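Local coordinates for quinoline 2-oxidoreductase small subunit (Pseudomonas putida, PDB 1T3Q), which carries two [2Fe-2S] clusters in a molybdenum hydroxylase that oxidises quinoline, and probably relays electrons from the molybdenum centre to the flavin, at residues T15-P20 against V39-T44; F99-A104 against D156-E161; R119-E124 against E135-N140. All coordinates share one frame; numbering follows the deposited sequence.

Interaction 1: T15-P20 against V39-T44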
ATOM      1  N   THR A  15      -0.239  -8.302  29.988  1.00 19.69           N
ATOM      2  CA  THR A  15      -1.557  -7.886  29.544  1.00 21.16           C
ATOM      3  C   THR A  15      -1.379  -6.549  28.829  1.00 19.34           C
ATOM      4  O   THR A  15      -0.792  -5.617  29.374  1.00 19.79           O
ATOM      5  CB  THR A  15      -2.520  -7.721  30.730  1.00 21.96           C
ATOM      6  OG1 THR A  15      -2.682  -8.987  31.382  1.00 24.26           O
ATOM      7  CG2 THR A  15      -3.872  -7.237  30.254  1.00 21.77           C
ATOM      8  N   ILE A  16      -1.865  -6.470  27.598  1.00 19.73           N
ATOM      9  CA  ILE A  16      -1.746  -5.247  26.814  1.00 19.72           C
ATOM     10  C   ILE A  16      -3.137  -4.754  26.460  1.00 20.42           C
ATOM     11  O   ILE A  16      -3.893  -5.435  25.767  1.00 21.17           O
ATOM     12  CB  ILE A  16      -0.933  -5.495  25.528  1.00 19.20           C
ATOM     13  CG1 ILE A  16       0.441  -6.057  25.894  1.00 20.24           C
ATOM     14  CG2 ILE A  16      -0.792  -4.188  24.738  1.00 18.24           C
ATOM     15  CD1 ILE A  16       1.336  -6.372  24.701  1.00 20.15           C
ATOM     16  N   ASN A  17      -3.468  -3.570  26.960  1.00 21.88           N
ATOM     17  CA  ASN A  17      -4.768  -2.956  26.744  1.00 22.77           C
ATOM     18  C   ASN A  17      -5.914  -3.876  27.154  1.00 24.60           C
ATOM     19  O   ASN A  17      -6.902  -4.026  26.432  1.00 23.78           O
ATOM     20  CB  ASN A  17      -4.914  -2.516  25.284  1.00 23.06           C
ATOM     21  CG  ASN A  17      -3.898  -1.451  24.905  1.00 21.04           C
ATOM     22  OD1 ASN A  17      -3.532  -0.617  25.731  1.00 21.33           O
ATOM     23  ND2 ASN A  17      -3.444  -1.473  23.661  1.00 20.21           N
ATOM     24  N   GLY A  18      -5.765  -4.495  28.321  1.00 24.76           N
ATOM     25  CA  GLY A  18      -6.798  -5.377  28.840  1.00 26.01           C
ATOM     26  C   GLY A  18      -6.774  -6.815  28.358  1.00 26.73           C
ATOM     27  O   GLY A  18      -7.460  -7.662  28.925  1.00 27.53           O
ATOM     28  N   LYS A  19      -5.988  -7.104  27.327  1.00 26.47           N
ATOM     29  CA  LYS A  19      -5.923  -8.457  26.787  1.00 26.10           C
ATOM     30  C   LYS A  19      -4.610  -9.171  27.083  1.00 26.97           C
ATOM     31  O   LYS A  19      -3.530  -8.634  26.841  1.00 26.99           O
ATOM     32  CB  LYS A  19      -6.133  -8.422  25.274  1.00 27.55           C
ATOM     33  N   PRO A  20      -4.691 -10.399  27.618  1.00 26.98           N
ATOM     34  CA  PRO A  20      -3.490 -11.175  27.929  1.00 26.69           C
ATOM     35  C   PRO A  20      -2.751 -11.451  26.623  1.00 26.55           C
ATOM     36  O   PRO A  20      -3.336 -11.968  25.668  1.00 25.56           O
ATOM     37  CB  PRO A  20      -4.054 -12.456  28.547  1.00 27.48           C
ATOM     38  CG  PRO A  20      -5.338 -11.991  29.181  1.00 29.86           C
ATOM     39  CD  PRO A  20      -5.902 -11.077  28.114  1.00 28.81           C
ATOM     40  N   VAL A  39       4.582  -6.713  18.684  1.00 19.73           N
ATOM     41  CA  VAL A  39       3.151  -6.768  18.957  1.00 20.00           C
ATOM     42  C   VAL A  39       2.348  -6.074  17.850  1.00 21.69           C
ATOM     43  O   VAL A  39       1.186  -6.408  17.609  1.00 23.42           O
ATOM     44  CB  VAL A  39       2.825  -6.117  20.324  1.00 20.31           C
ATOM     45  CG1 VAL A  39       1.363  -6.350  20.676  1.00 16.99           C
ATOM     46  CG2 VAL A  39       3.730  -6.693  21.408  1.00 21.97           C
ATOM     47  N   GLY A  40       2.966  -5.110  17.175  1.00 21.29           N
ATOM     48  CA  GLY A  40       2.285  -4.421  16.093  1.00 20.26           C
ATOM     49  C   GLY A  40       1.448  -3.219  16.499  1.00 20.75           C
ATOM     50  O   GLY A  40       0.523  -2.845  15.791  1.00 22.32           O
ATOM     51  N   LEU A  41       1.763  -2.621  17.640  1.00 18.68           N
ATOM     52  CA  LEU A  41       1.043  -1.451  18.115  1.00 18.48           C
ATOM     53  C   LEU A  41       1.980  -0.261  17.954  1.00 17.44           C
ATOM     54  O   LEU A  41       2.743   0.077  18.864  1.00 16.79           O
ATOM     55  CB  LEU A  41       0.653  -1.645  19.583  1.00 19.30           C
ATOM     56  CG  LEU A  41      -0.302  -2.817  19.841  1.00 21.00           C
ATOM     57  CD1 LEU A  41      -0.455  -3.042  21.341  1.00 18.48           C
ATOM     58  CD2 LEU A  41      -1.656  -2.518  19.196  1.00 22.55           C
ATOM     59  N   THR A  42       1.921   0.373  16.789  1.00 17.72           N
ATOM     60  CA  THR A  42       2.799   1.499  16.496  1.00 16.62           C
ATOM     61  C   THR A  42       2.374   2.847  17.065  1.00 17.71           C
ATOM     62  O   THR A  42       2.987   3.870  16.758  1.00 15.32           O
ATOM     63  CB  THR A  42       3.020   1.641  14.963  1.00 16.83           C
ATOM     64  OG1 THR A  42       1.758   1.760  14.295  1.00 16.94           O
ATOM     65  CG2 THR A  42       3.752   0.419  14.419  1.00 16.27           C
ATOM     66  N   GLY A  43       1.343   2.858  17.907  1.00 16.46           N
ATOM     67  CA  GLY A  43       0.911   4.112  18.497  1.00 15.69           C
ATOM     68  C   GLY A  43       1.983   4.717  19.388  1.00 17.24           C
ATOM     69  O   GLY A  43       2.098   5.937  19.503  1.00 16.49           O
ATOM     70  N   THR A  44       2.768   3.860  20.032  1.00 17.00           N
ATOM     71  CA  THR A  44       3.854   4.309  20.903  1.00 15.70           C
ATOM     72  C   THR A  44       4.980   4.784  19.982  1.00 15.55           C
ATOM     73  O   THR A  44       5.442   4.030  19.125  1.00 15.09           O
ATOM     74  CB  THR A  44       4.351   3.145  21.805  1.00 16.21           C
ATOM     75  OG1 THR A  44       3.272   2.708  22.649  1.00 16.51           O
ATOM     76  CG2 THR A  44       5.512   3.596  22.682  1.00 15.14           C
TER
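Ile16 and Val39, whose CA atoms lie 9.4 Å apart, bring a type I' beta-hairpin turn, in what is by family a plant-type ferredoxin (beta-grasp) domain, up against the chain leaving helix 31-39. The turn runs from Ile16 to Lys19 and joins strands 10-16 and 19-25; Ile16 and Lys19 pair through both backbone bonds, and Asn17 and Gly18, both at positive phi, form the corner. On the other side Gly40, also at positive phi, follows the helix, and the CB of Leu41 beyond it points toward the hairpin. No hydrogen bond crosses; the contact is apolar. Ile16 uses two branches. Ile16 CD1 meets Val39 tip to tip, 4.0 Å from Val39 CG1 and 4.1 Å from Val39 CG2, so the methyl sits against both valine branches. Ile16 CG2, set anti to the backbone N by a chi1 of -57°, slides past the end of Leu41 in the opposite direction. Leu35 of helix 31-39 and Phe23 of strand 19-25 also touch Ile16, which places this contact where the helix packs on the sheet. The amide of Asn17 is engaged through OD1 with the backbone N of Thr82. Leu41 CD1 ends the contact, 3.6 Å from Ile16 CG2 and 4.1 Å from Asn17 ND2.

Interaction 2: F99-A104 against D156-E161; sequences FRRHHA and DPAVAE
The guanidinium of Arg101 turns an edge to the carboxylate of Asp156, their planes 59° apart. The imidazole of His102 also comes edge-on, but this approach is doubtful, because the model puts His102 CE1 and Asp156 OD1 too close. From NH1 of Arg101 a salt-bridging hydrogen bond runs to Asp156 OD2, 3.1 Å long, and NH1 comes in from above the carboxylate plane. The backbone N of Ala158 reaches Asp156 OD2 from the opposite face at 2.8 Å. This second bond caps helix 157-164, with Asp156 as its N-cap residue; with Asp156 CG anti to the backbone N (chi1 -176°), the carboxylate swings to where OD2 meets Ala158 N on one face and Arg101 NH1 on the other. A water donates to Asp156 OD1 and also bonds His102 NE2, a bridge less certain because the place of OD1 is less sure. Arg101 has a second acid, since its NE forms a salt bridge with Asp97, and His102 ND1 bonds to the carbonyl of Ser98. The contact thus joins the C-terminal end of helix 94-101, closed by a Schellman motif at His103, to the start of helix 157-164. With an arginine and a helix N-terminus both nearby, Asp156 is probably held in its charged form.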
ATOM      1  N   PHE A  99      -8.524  17.171  23.494  1.00 16.20           N
ATOM      2  CA  PHE A  99      -7.298  17.517  22.767  1.00 16.87           C
ATOM      3  C   PHE A  99      -7.677  18.076  21.392  1.00 17.58           C
ATOM      4  O   PHE A  99      -7.104  19.065  20.927  1.00 16.60           O
ATOM      5  CB  PHE A  99      -6.415  16.270  22.579  1.00 16.13           C
ATOM      6  CG  PHE A  99      -5.334  16.127  23.612  1.00 17.01           C
ATOM      7  CD1 PHE A  99      -5.644  16.071  24.972  1.00 16.50           C
ATOM      8  CD2 PHE A  99      -3.998  16.043  23.227  1.00 15.93           C
ATOM      9  CE1 PHE A  99      -4.643  15.936  25.928  1.00 17.43           C
ATOM     10  CE2 PHE A  99      -2.984  15.907  24.180  1.00 16.32           C
ATOM     11  CZ  PHE A  99      -3.307  15.852  25.533  1.00 18.41           C
ATOM     12  N   ARG A 100      -8.651  17.435  20.752  1.00 17.41           N
ATOM     13  CA  ARG A 100      -9.106  17.847  19.434  1.00 18.89           C
ATOM     14  C   ARG A 100      -9.804  19.207  19.465  1.00 19.41           C
ATOM     15  O   ARG A 100      -9.497  20.087  18.660  1.00 18.77           O
ATOM     16  CB  ARG A 100     -10.062  16.803  18.853  1.00 20.08           C
ATOM     17  CG  ARG A 100     -10.453  17.081  17.418  1.00 26.01           C
ATOM     18  CD  ARG A 100     -11.554  16.162  16.949  1.00 32.54           C
ATOM     19  NE  ARG A 100     -11.874  16.406  15.547  1.00 41.07           N
ATOM     20  CZ  ARG A 100     -13.025  16.066  14.977  1.00 43.37           C
ATOM     21  NH1 ARG A 100     -13.964  15.467  15.697  1.00 45.78           N
ATOM     22  NH2 ARG A 100     -13.234  16.326  13.692  1.00 43.82           N
ATOM     23  N   ARG A 101     -10.742  19.374  20.393  1.00 19.25           N
ATOM     24  CA  ARG A 101     -11.474  20.634  20.507  1.00 19.02           C
ATOM     25  C   ARG A 101     -10.566  21.826  20.795  1.00 18.15           C
ATOM     26  O   ARG A 101     -10.822  22.934  20.322  1.00 17.86           O
ATOM     27  CB  ARG A 101     -12.547  20.535  21.604  1.00 20.22           C
ATOM     28  CG  ARG A 101     -13.723  19.643  21.242  1.00 22.05           C
ATOM     29  CD  ARG A 101     -14.841  19.704  22.284  1.00 22.05           C
ATOM     30  NE  ARG A 101     -14.504  19.036  23.541  1.00 22.52           N
ATOM     31  CZ  ARG A 101     -14.093  19.655  24.641  1.00 22.90           C
ATOM     32  NH1 ARG A 101     -13.817  18.951  25.730  1.00 23.79           N
ATOM     33  NH2 ARG A 101     -13.963  20.976  24.661  1.00 25.24           N
ATOM     34  N   HIS A 102      -9.503  21.603  21.561  1.00 16.81           N
ATOM     35  CA  HIS A 102      -8.583  22.682  21.902  1.00 16.14           C
ATOM     36  C   HIS A 102      -7.364  22.772  20.991  1.00 15.59           C
ATOM     37  O   HIS A 102      -6.481  23.594  21.226  1.00 16.17           O
ATOM     38  CB  HIS A 102      -8.103  22.545  23.354  1.00 17.17           C
ATOM     39  CG  HIS A 102      -9.152  22.878  24.372  1.00 20.07           C
ATOM     40  ND1 HIS A 102     -10.023  21.938  24.880  1.00 22.87           N
ATOM     41  CD2 HIS A 102      -9.481  24.052  24.959  1.00 19.09           C
ATOM     42  CE1 HIS A 102     -10.842  22.519  25.740  1.00 20.76           C
ATOM     43  NE2 HIS A 102     -10.535  23.801  25.807  1.00 23.81           N
ATOM     44  N   HIS A 103      -7.322  21.938  19.961  1.00 16.14           N
ATOM     45  CA  HIS A 103      -6.185  21.927  19.036  1.00 14.89           C
ATOM     46  C   HIS A 103      -4.904  21.737  19.851  1.00 14.24           C
ATOM     47  O   HIS A 103      -4.007  22.584  19.854  1.00 16.64           O
ATOM     48  CB  HIS A 103      -6.132  23.237  18.232  1.00 15.04           C
ATOM     49  CG  HIS A 103      -5.079  23.250  17.162  1.00 14.87           C
ATOM     50  ND1 HIS A 103      -4.814  22.156  16.366  1.00 16.58           N
ATOM     51  CD2 HIS A 103      -4.257  24.237  16.727  1.00 15.68           C
ATOM     52  CE1 HIS A 103      -3.877  22.466  15.487  1.00 16.12           C
ATOM     53  NE2 HIS A 103      -3.522  23.723  15.685  1.00 17.03           N
ATOM     54  N   ALA A 104      -4.836  20.607  20.549  1.00 14.69           N
ATOM     55  CA  ALA A 104      -3.697  20.269  21.398  1.00 16.76           C
ATOM     56  C   ALA A 104      -2.632  19.435  20.678  1.00 15.57           C
ATOM     57  O   ALA A 104      -1.708  18.930  21.306  1.00 17.37           O
ATOM     58  CB  ALA A 104      -4.181  19.519  22.644  1.00 15.18           C
ATOM     59  N   ASP A 156      -9.902  21.069  30.840  1.00 18.46           N
ATOM     60  CA  ASP A 156     -11.255  21.275  30.331  1.00 20.22           C
ATOM     61  C   ASP A 156     -12.246  20.668  31.324  1.00 19.64           C
ATOM     62  O   ASP A 156     -12.053  19.548  31.796  1.00 17.37           O
ATOM     63  CB  ASP A 156     -11.409  20.595  28.968  1.00 20.69           C
ATOM     64  CG  ASP A 156     -12.761  20.852  28.336  1.00 24.37           C
ATOM     65  OD1 ASP A 156     -12.878  21.817  27.555  1.00 23.66           O
ATOM     66  OD2 ASP A 156     -13.713  20.090  28.626  1.00 24.06           O
ATOM     67  N   PRO A 157     -13.333  21.392  31.641  1.00 22.14           N
ATOM     68  CA  PRO A 157     -14.328  20.883  32.594  1.00 21.91           C
ATOM     69  C   PRO A 157     -14.978  19.544  32.228  1.00 21.77           C
ATOM     70  O   PRO A 157     -15.355  18.780  33.113  1.00 22.86           O
ATOM     71  CB  PRO A 157     -15.333  22.035  32.692  1.00 23.78           C
ATOM     72  CG  PRO A 157     -15.230  22.699  31.343  1.00 24.94           C
ATOM     73  CD  PRO A 157     -13.741  22.700  31.094  1.00 21.92           C
ATOM     74  N   ALA A 158     -15.102  19.252  30.936  1.00 20.04           N
ATOM     75  CA  ALA A 158     -15.689  17.986  30.504  1.00 21.07           C
ATOM     76  C   ALA A 158     -14.728  16.842  30.828  1.00 21.60           C
ATOM     77  O   ALA A 158     -15.153  15.714  31.100  1.00 20.37           O
ATOM     78  CB  ALA A 158     -15.983  18.017  29.011  1.00 20.13           C
ATOM     79  N   VAL A 159     -13.432  17.142  30.792  1.00 21.16           N
ATOM     80  CA  VAL A 159     -12.405  16.153  31.105  1.00 21.48           C
ATOM     81  C   VAL A 159     -12.426  15.850  32.602  1.00 22.24           C
ATOM     82  O   VAL A 159     -12.353  14.688  33.015  1.00 22.90           O
ATOM     83  CB  VAL A 159     -10.994  16.666  30.709  1.00 22.19           C
ATOM     84  CG1 VAL A 159      -9.922  15.728  31.243  1.00 21.61           C
ATOM     85  CG2 VAL A 159     -10.892  16.764  29.200  1.00 20.31           C
ATOM     86  N   ALA A 160     -12.530  16.898  33.412  1.00 22.76           N
ATOM     87  CA  ALA A 160     -12.572  16.732  34.859  1.00 25.52           C
ATOM     88  C   ALA A 160     -13.787  15.887  35.238  1.00 26.78           C
ATOM     89  O   ALA A 160     -13.699  14.997  36.081  1.00 28.27           O
ATOM     90  CB  ALA A 160     -12.641  18.098  35.544  1.00 25.11           C
ATOM     91  N   GLU A 161     -14.921  16.167  34.603  1.00 27.23           N
ATOM     92  CA  GLU A 161     -16.149  15.427  34.868  1.00 29.03           C
ATOM     93  C   GLU A 161     -15.976  13.950  34.517  1.00 28.62           C
ATOM     94  O   GLU A 161     -16.351  13.067  35.292  1.00 28.00           O
ATOM     95  CB  GLU A 161     -17.306  16.030  34.062  1.00 31.55           C
ATOM     96  CG  GLU A 161     -18.601  15.224  34.107  1.00 37.60           C
ATOM     97  CD  GLU A 161     -19.215  15.139  35.497  1.00 41.58           C
ATOM     98  OE1 GLU A 161     -20.216  14.404  35.660  1.00 45.06           O
ATOM     99  OE2 GLU A 161     -18.706  15.805  36.427  1.00 42.34           O
TER
HETATM  100  O   HOH W   1     -12.474  24.772  28.253  1.00 35.42           O

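Interaction 3: R119-E124 against E135-N140; sequences RSILAE and EVMSGN
Ile121 and Val136 mark the closest backbone approach, with CA atoms 7.3 Å apart, between the last turns of helix 111-124 and the last part of helix 130-136 with the chain that follows, in the helical [2Fe-2S] domain. Their side chains reach toward each other, tip to tip. Ile121 CG1 lies 3.3 Å from Val136 CG1, and Ile121 CD1 is 3.4 Å from Val136 CB, both tighter than usual for carbon atoms. A chi1 of -66° sets Ile121 CG1 beside the backbone N, and its extended chi2 carries CD1 on to Met137, where Ile121 CD1 meets Met137 SD at 3.5 Å. Met137 is folded at chi2 and chi3, both near -60°, and the two side chains meet at an oblique angle. With an alanine here in place of Ile121, CG1 and CD1 go, and Val136 and Met137 SD would probably lose this shared contact, opening a gap between the helix ends. Just beyond, Ser138 OG donates to Glu135 O at 2.8 Å. Pro128, in the loop between the two helices, also touches Ile121, while Met137 packs on Met114 and Thr117 of helix 111-124 and on Thr716 of the large subunit. Close by, Asn140 rests on Thr57 of strand 57-60.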
ATOM      1  N   ARG A 119      -3.388  11.190  31.594  1.00 20.60           N
ATOM      2  CA  ARG A 119      -4.275  10.240  32.262  1.00 23.63           C
ATOM      3  C   ARG A 119      -3.824  10.039  33.701  1.00 23.94           C
ATOM      4  O   ARG A 119      -4.638  10.032  34.625  1.00 22.70           O
ATOM      5  CB  ARG A 119      -4.282   8.890  31.542  1.00 25.83           C
ATOM      6  CG  ARG A 119      -4.940   8.885  30.177  1.00 29.37           C
ATOM      7  CD  ARG A 119      -5.118   7.452  29.703  1.00 32.21           C
ATOM      8  NE  ARG A 119      -6.049   6.730  30.567  1.00 35.29           N
ATOM      9  CZ  ARG A 119      -6.101   5.407  30.687  1.00 36.67           C
ATOM     10  NH1 ARG A 119      -6.989   4.855  31.499  1.00 37.52           N
ATOM     11  NH2 ARG A 119      -5.260   4.637  30.008  1.00 36.26           N
ATOM     12  N   SER A 120      -2.518   9.875  33.886  1.00 23.88           N
ATOM     13  CA  SER A 120      -1.956   9.677  35.215  1.00 25.24           C
ATOM     14  C   SER A 120      -2.291  10.844  36.136  1.00 24.73           C
ATOM     15  O   SER A 120      -2.658  10.646  37.292  1.00 24.50           O
ATOM     16  CB  SER A 120      -0.439   9.519  35.127  1.00 25.88           C
ATOM     17  OG  SER A 120       0.117   9.355  36.420  1.00 31.74           O
ATOM     18  N   ILE A 121      -2.152  12.060  35.616  1.00 23.75           N
ATOM     19  CA  ILE A 121      -2.443  13.277  36.368  1.00 23.85           C
ATOM     20  C   ILE A 121      -3.906  13.307  36.804  1.00 22.81           C
ATOM     21  O   ILE A 121      -4.220  13.550  37.973  1.00 23.58           O
ATOM     22  CB  ILE A 121      -2.191  14.538  35.503  1.00 24.41           C
ATOM     23  CG1 ILE A 121      -0.702  14.669  35.186  1.00 23.98           C
ATOM     24  CG2 ILE A 121      -2.711  15.777  36.218  1.00 25.93           C
ATOM     25  CD1 ILE A 121      -0.380  15.804  34.228  1.00 24.27           C
ATOM     26  N   LEU A 122      -4.792  13.058  35.845  1.00 21.35           N
ATOM     27  CA  LEU A 122      -6.228  13.084  36.083  1.00 21.76           C
ATOM     28  C   LEU A 122      -6.703  11.987  37.016  1.00 22.63           C
ATOM     29  O   LEU A 122      -7.746  12.124  37.658  1.00 22.76           O
ATOM     30  CB  LEU A 122      -6.976  12.998  34.752  1.00 20.64           C
ATOM     31  CG  LEU A 122      -6.723  14.200  33.838  1.00 19.62           C
ATOM     32  CD1 LEU A 122      -7.241  13.909  32.438  1.00 18.38           C
ATOM     33  CD2 LEU A 122      -7.395  15.434  34.431  1.00 20.08           C
ATOM     34  N   ALA A 123      -5.943  10.900  37.085  1.00 22.73           N
ATOM     35  CA  ALA A 123      -6.298   9.792  37.960  1.00 25.79           C
ATOM     36  C   ALA A 123      -6.184  10.227  39.417  1.00 27.40           C
ATOM     37  O   ALA A 123      -7.023   9.873  40.244  1.00 28.52           O
ATOM     38  CB  ALA A 123      -5.387   8.601  37.696  1.00 25.49           C
ATOM     39  N   GLU A 124      -5.143  10.994  39.729  1.00 28.54           N
ATOM     40  CA  GLU A 124      -4.936  11.464  41.095  1.00 30.13           C
ATOM     41  C   GLU A 124      -5.722  12.730  41.415  1.00 29.79           C
ATOM     42  O   GLU A 124      -6.148  12.933  42.550  1.00 30.59           O
ATOM     43  CB  GLU A 124      -3.452  11.739  41.356  1.00 30.69           C
ATOM     44  N   GLU A 135       3.595  21.467  35.429  1.00 22.00           N
ATOM     45  CA  GLU A 135       4.640  20.830  36.221  1.00 23.78           C
ATOM     46  C   GLU A 135       4.784  19.351  35.905  1.00 21.94           C
ATOM     47  O   GLU A 135       5.885  18.865  35.645  1.00 23.54           O
ATOM     48  CB  GLU A 135       4.344  21.001  37.714  1.00 27.45           C
ATOM     49  CG  GLU A 135       4.416  22.439  38.180  1.00 34.92           C
ATOM     50  CD  GLU A 135       3.848  22.644  39.573  1.00 39.50           C
ATOM     51  OE1 GLU A 135       3.892  23.796  40.061  1.00 42.54           O
ATOM     52  OE2 GLU A 135       3.352  21.665  40.176  1.00 41.57           O
ATOM     53  N   VAL A 136       3.673  18.627  35.929  1.00 20.49           N
ATOM     54  CA  VAL A 136       3.720  17.199  35.655  1.00 20.88           C
ATOM     55  C   VAL A 136       3.980  16.887  34.182  1.00 21.62           C
ATOM     56  O   VAL A 136       4.613  15.883  33.861  1.00 19.86           O
ATOM     57  CB  VAL A 136       2.417  16.511  36.103  1.00 21.90           C
ATOM     58  CG1 VAL A 136       2.537  15.000  35.930  1.00 20.96           C
ATOM     59  CG2 VAL A 136       2.140  16.850  37.565  1.00 24.08           C
ATOM     60  N   MET A 137       3.511  17.754  33.286  1.00 20.93           N
ATOM     61  CA  MET A 137       3.704  17.533  31.853  1.00 20.37           C
ATOM     62  C   MET A 137       5.081  18.002  31.373  1.00 19.15           C
ATOM     63  O   MET A 137       5.417  17.831  30.201  1.00 21.17           O
ATOM     64  CB  MET A 137       2.620  18.264  31.048  1.00 20.69           C
ATOM     65  CG  MET A 137       1.170  17.840  31.331  1.00 22.18           C
ATOM     66  SD  MET A 137       0.803  16.106  30.980  1.00 23.40           S
ATOM     67  CE  MET A 137       1.103  16.031  29.184  1.00 21.19           C
ATOM     68  N   SER A 138       5.883  18.568  32.272  1.00 18.92           N
ATOM     69  CA  SER A 138       7.203  19.084  31.899  1.00 20.45           C
ATOM     70  C   SER A 138       8.171  18.028  31.374  1.00 20.94           C
ATOM     71  O   SER A 138       9.244  18.363  30.868  1.00 23.57           O
ATOM     72  CB  SER A 138       7.847  19.831  33.079  1.00 21.07           C
ATOM     73  OG  SER A 138       8.211  18.957  34.130  1.00 23.52           O
ATOM     74  N   GLY A 139       7.793  16.760  31.496  1.00 20.06           N
ATOM     75  CA  GLY A 139       8.633  15.679  31.015  1.00 18.71           C
ATOM     76  C   GLY A 139       8.210  15.171  29.646  1.00 18.44           C
ATOM     77  O   GLY A 139       8.731  14.166  29.160  1.00 19.45           O
ATOM     78  N   ASN A 140       7.250  15.853  29.025  1.00 17.15           N
ATOM     79  CA  ASN A 140       6.778  15.473  27.696  1.00 16.54           C
ATOM     80  C   ASN A 140       7.047  16.630  26.738  1.00 17.70           C
ATOM     81  O   ASN A 140       6.489  17.718  26.890  1.00 18.37           O
ATOM     82  CB  ASN A 140       5.281  15.151  27.714  1.00 15.03           C
ATOM     83  CG  ASN A 140       4.976  13.816  28.373  1.00 18.15           C
ATOM     84  OD1 ASN A 140       4.884  13.718  29.598  1.00 17.71           O
ATOM     85  ND2 ASN A 140       4.828  12.779  27.559  1.00 16.49           N
TER

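Interaction 1 belongs to the half of the chain that by family has the plant-type ferredoxin fold, while interactions 2 and 3 lie across the chain's centre among the helices around the second cluster. The centres of interactions 2 and 3 are about 15 Å apart; interaction 1 is farther from both. Interactions 2 and 3 touch, Val159 CG1 packing 3.5 Å from Leu122 CD1, so helix 157-164 meets helix 111-124, which carries the first segment of interaction 3. Interactions 1 and 3 are both apolar, a sheet hairpin against a helix exit in one and two helix ends in the other, but 3 is buried and 1 only partly so. Interaction 2, also partly buried, is the ionic contact.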